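Local coordinates for type-iv like competence pilin ttha1218 (Thermus thermophilus, PDB 5G25), which probably serves as a type IV pilin-like subunit in the competence machinery that takes up DNA, the piece here being its soluble globular part without the N-terminal segment, at residues A[74-78]-A[79-83]. Numbering follows the deposited sequence.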
ATOM      1  N   VAL A  74       2.669  -3.018  -0.547  1.00 50.01           N
ATOM      2  CA  VAL A  74       3.319  -3.822  -1.573  1.00 43.05           C
ATOM      3  C   VAL A  74       2.248  -4.510  -2.435  1.00 46.78           C
ATOM      4  O   VAL A  74       1.484  -5.350  -1.969  1.00 41.34           O
ATOM      5  CB  VAL A  74       4.259  -4.868  -0.960  1.00 52.66           C
ATOM      6  CG1 VAL A  74       5.014  -5.618  -2.047  1.00 50.52           C
ATOM      7  CG2 VAL A  74       5.234  -4.206  -0.004  1.00 55.42           C
ATOM      8  N   LEU A  75       2.192  -4.113  -3.695  1.00 41.74           N
ATOM      9  CA  LEU A  75       1.316  -4.717  -4.680  1.00 47.84           C
ATOM     10  C   LEU A  75       2.173  -5.657  -5.533  1.00 49.33           C
ATOM     11  O   LEU A  75       3.242  -5.251  -6.018  1.00 49.10           O
ATOM     12  CB  LEU A  75       0.727  -3.603  -5.557  1.00 47.72           C
ATOM     13  CG  LEU A  75      -0.706  -3.636  -6.052  1.00 54.81           C
ATOM     14  CD1 LEU A  75      -1.668  -4.135  -4.982  1.00 53.32           C
ATOM     15  CD2 LEU A  75      -1.085  -2.222  -6.500  1.00 50.31           C
ATOM     16  N   ARG A  76       1.714  -6.901  -5.697  1.00 48.61           N
ATOM     17  CA  ARG A  76       2.436  -7.934  -6.459  1.00 52.21           C
ATOM     18  C   ARG A  76       1.493  -8.631  -7.410  1.00 53.64           C
ATOM     19  O   ARG A  76       0.458  -9.150  -7.004  1.00 59.84           O
ATOM     20  CB  ARG A  76       3.047  -8.996  -5.541  1.00 51.36           C
ATOM     21  CG  ARG A  76       4.268  -8.521  -4.779  1.00 62.59           C
ATOM     22  CD  ARG A  76       4.979  -9.646  -4.024  1.00 65.76           C
ATOM     23  NE  ARG A  76       6.423  -9.405  -3.866  1.00 66.95           N
ATOM     24  CZ  ARG A  76       7.029  -9.091  -2.717  1.00 73.20           C
ATOM     25  NH1 ARG A  76       6.326  -8.972  -1.577  1.00 82.80           N
ATOM     26  NH2 ARG A  76       8.353  -8.913  -2.701  1.00 66.02           N
ATOM     27  N   VAL A  77       1.855  -8.631  -8.683  1.00 54.97           N
ATOM     28  CA  VAL A  77       1.100  -9.326  -9.708  1.00 57.74           C
ATOM     29  C   VAL A  77       2.133 -10.134 -10.490  1.00 56.43           C
ATOM     30  O   VAL A  77       2.981  -9.571 -11.187  1.00 52.45           O
ATOM     31  CB  VAL A  77       0.341  -8.337 -10.616  1.00 57.83           C
ATOM     32  CG1 VAL A  77      -0.469  -9.086 -11.658  1.00 56.59           C
ATOM     33  CG2 VAL A  77      -0.568  -7.446  -9.781  1.00 61.43           C
ATOM     34  N   GLU A  78       2.092 -11.454 -10.309  1.00 63.67           N
ATOM     35  CA  GLU A  78       3.099 -12.353 -10.869  1.00 55.75           C
ATOM     36  C   GLU A  78       4.485 -11.912 -10.428  1.00 46.97           C
ATOM     37  O   GLU A  78       4.709 -11.695  -9.241  1.00 55.83           O
ATOM     38  CB  GLU A  78       2.957 -12.454 -12.389  1.00 57.98           C
ATOM     39  CG  GLU A  78       1.552 -12.893 -12.803  1.00 74.08           C
ATOM     40  CD  GLU A  78       1.470 -13.457 -14.215  1.00 83.24           C
ATOM     41  OE1 GLU A  78       2.492 -13.445 -14.937  1.00 91.39           O
ATOM     42  OE2 GLU A  78       0.372 -13.917 -14.601  1.00 86.26           O
ATOM     43  N   GLU A  79       5.423 -11.769 -11.351  1.00 47.27           N
ATOM     44  CA  GLU A  79       6.746 -11.291 -10.967  1.00 55.62           C
ATOM     45  C   GLU A  79       6.819  -9.756 -10.827  1.00 58.65           C
ATOM     46  O   GLU A  79       7.840  -9.233 -10.384  1.00 61.83           O
ATOM     47  CB  GLU A  79       7.800 -11.771 -11.969  1.00 67.66           C
ATOM     48  CG  GLU A  79       8.143 -10.787 -13.091  1.00 76.48           C
ATOM     49  CD  GLU A  79       7.101 -10.728 -14.203  1.00 88.87           C
ATOM     50  OE1 GLU A  79       5.894 -10.965 -13.931  1.00 88.90           O
ATOM     51  OE2 GLU A  79       7.502 -10.437 -15.358  1.00 89.17           O
ATOM     52  N   LYS A  80       5.766  -9.031 -11.214  1.00 54.06           N
ATOM     53  CA  LYS A  80       5.813  -7.557 -11.146  1.00 58.69           C
ATOM     54  C   LYS A  80       5.570  -7.088  -9.722  1.00 54.02           C
ATOM     55  O   LYS A  80       4.767  -7.639  -8.971  1.00 56.05           O
ATOM     56  CB  LYS A  80       4.790  -6.909 -12.092  1.00 59.45           C
ATOM     57  CG  LYS A  80       5.072  -7.157 -13.564  1.00 67.08           C
ATOM     58  CD  LYS A  80       6.319  -6.415 -14.029  1.00 73.03           C
ATOM     59  CE  LYS A  80       6.495  -6.525 -15.541  1.00 85.69           C
ATOM     60  NZ  LYS A  80       7.763  -5.909 -16.022  1.00 83.89           N
ATOM     61  N   ARG A  81       6.254  -6.039  -9.336  1.00 57.10           N
ATOM     62  CA  ARG A  81       6.049  -5.563  -8.006  1.00 54.54           C
ATOM     63  C   ARG A  81       6.158  -4.057  -7.875  1.00 54.01           C
ATOM     64  O   ARG A  81       6.947  -3.418  -8.568  1.00 57.99           O
ATOM     65  CB  ARG A  81       7.027  -6.292  -7.135  1.00 59.37           C
ATOM     66  CG  ARG A  81       7.336  -5.646  -5.827  1.00 65.49           C
ATOM     67  CD  ARG A  81       8.650  -6.224  -5.343  1.00 71.76           C
ATOM     68  NE  ARG A  81       8.831  -5.906  -3.947  1.00 70.49           N
ATOM     69  CZ  ARG A  81       9.140  -4.695  -3.501  1.00 90.04           C
ATOM     70  NH1 ARG A  81       9.321  -3.673  -4.351  1.00 90.62           N
ATOM     71  NH2 ARG A  81       9.264  -4.504  -2.195  1.00 87.64           N
ATOM     72  N   LEU A  82       5.333  -3.504  -6.983  1.00 52.52           N
ATOM     73  CA  LEU A  82       5.235  -2.069  -6.779  1.00 50.10           C
ATOM     74  C   LEU A  82       5.071  -1.743  -5.304  1.00 51.39           C
ATOM     75  O   LEU A  82       4.082  -2.099  -4.681  1.00 51.28           O
ATOM     76  CB  LEU A  82       4.060  -1.472  -7.577  1.00 48.81           C
ATOM     77  CG  LEU A  82       3.705   0.008  -7.275  1.00 48.01           C
ATOM     78  CD1 LEU A  82       4.871   0.982  -7.382  1.00 49.34           C
ATOM     79  CD2 LEU A  82       2.622   0.479  -8.197  1.00 41.48           C
ATOM     80  N   GLU A  83       6.047  -1.042  -4.750  1.00 49.09           N
ATOM     81  CA  GLU A  83       5.990  -0.678  -3.348  1.00 53.40           C
ATOM     82  C   GLU A  83       5.991   0.837  -3.189  1.00 57.18           C
ATOM     83  O   GLU A  83       6.695   1.551  -3.907  1.00 62.39           O
ATOM     84  CB  GLU A  83       7.166  -1.302  -2.617  1.00 57.64           C
ATOM     85  CG  GLU A  83       7.315  -0.831  -1.187  1.00 62.89           C
ATOM     86  CD  GLU A  83       8.448  -1.526  -0.454  1.00 68.60           C
ATOM     87  OE1 GLU A  83       8.812  -2.666  -0.836  1.00 68.96           O
ATOM     88  OE2 GLU A  83       8.966  -0.934   0.519  1.00 70.05           O
TER
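The guanidinium of R81 has CG1 of V74 over one face and NH2 of R76 at its edge, in plane, in a beta hairpin of strands 70-77 and 80-87 with a two-residue loop. R76 and R81, a non-hydrogen-bonded pair, run side by side with their guanidinium planes 70° apart. NH2 of R76 comes within 3.3 Å of NE of R81; both atoms are donors, so this is no bond, and the like charges probably repel. R81, drawn out to NE, has its head modelled beside the E83 carboxylate, an acid that would partly offset its charge, though so close that the bridge is doubtful in detail.

V74, R76, R81 and E83 share one sheet face; L75, V77, K80 and L82 take the other. There the apolar, beta-favouring L75 and V77 are buried against F19, V12 and M16 of helix 11-24, packed on the pilin sheet, and K80 touches M16, while charged R76, R81, E78 and E79 are exposed. Backbone bonds join L75 to L82 in both directions, each 2.9 Å between N and O. A type II' turn closes the hairpin, E78 taking a positive phi (55°) that favours glycine. Across the turn K80 N donates to V77 O over 2.8 Å, from above the carbonyl plane.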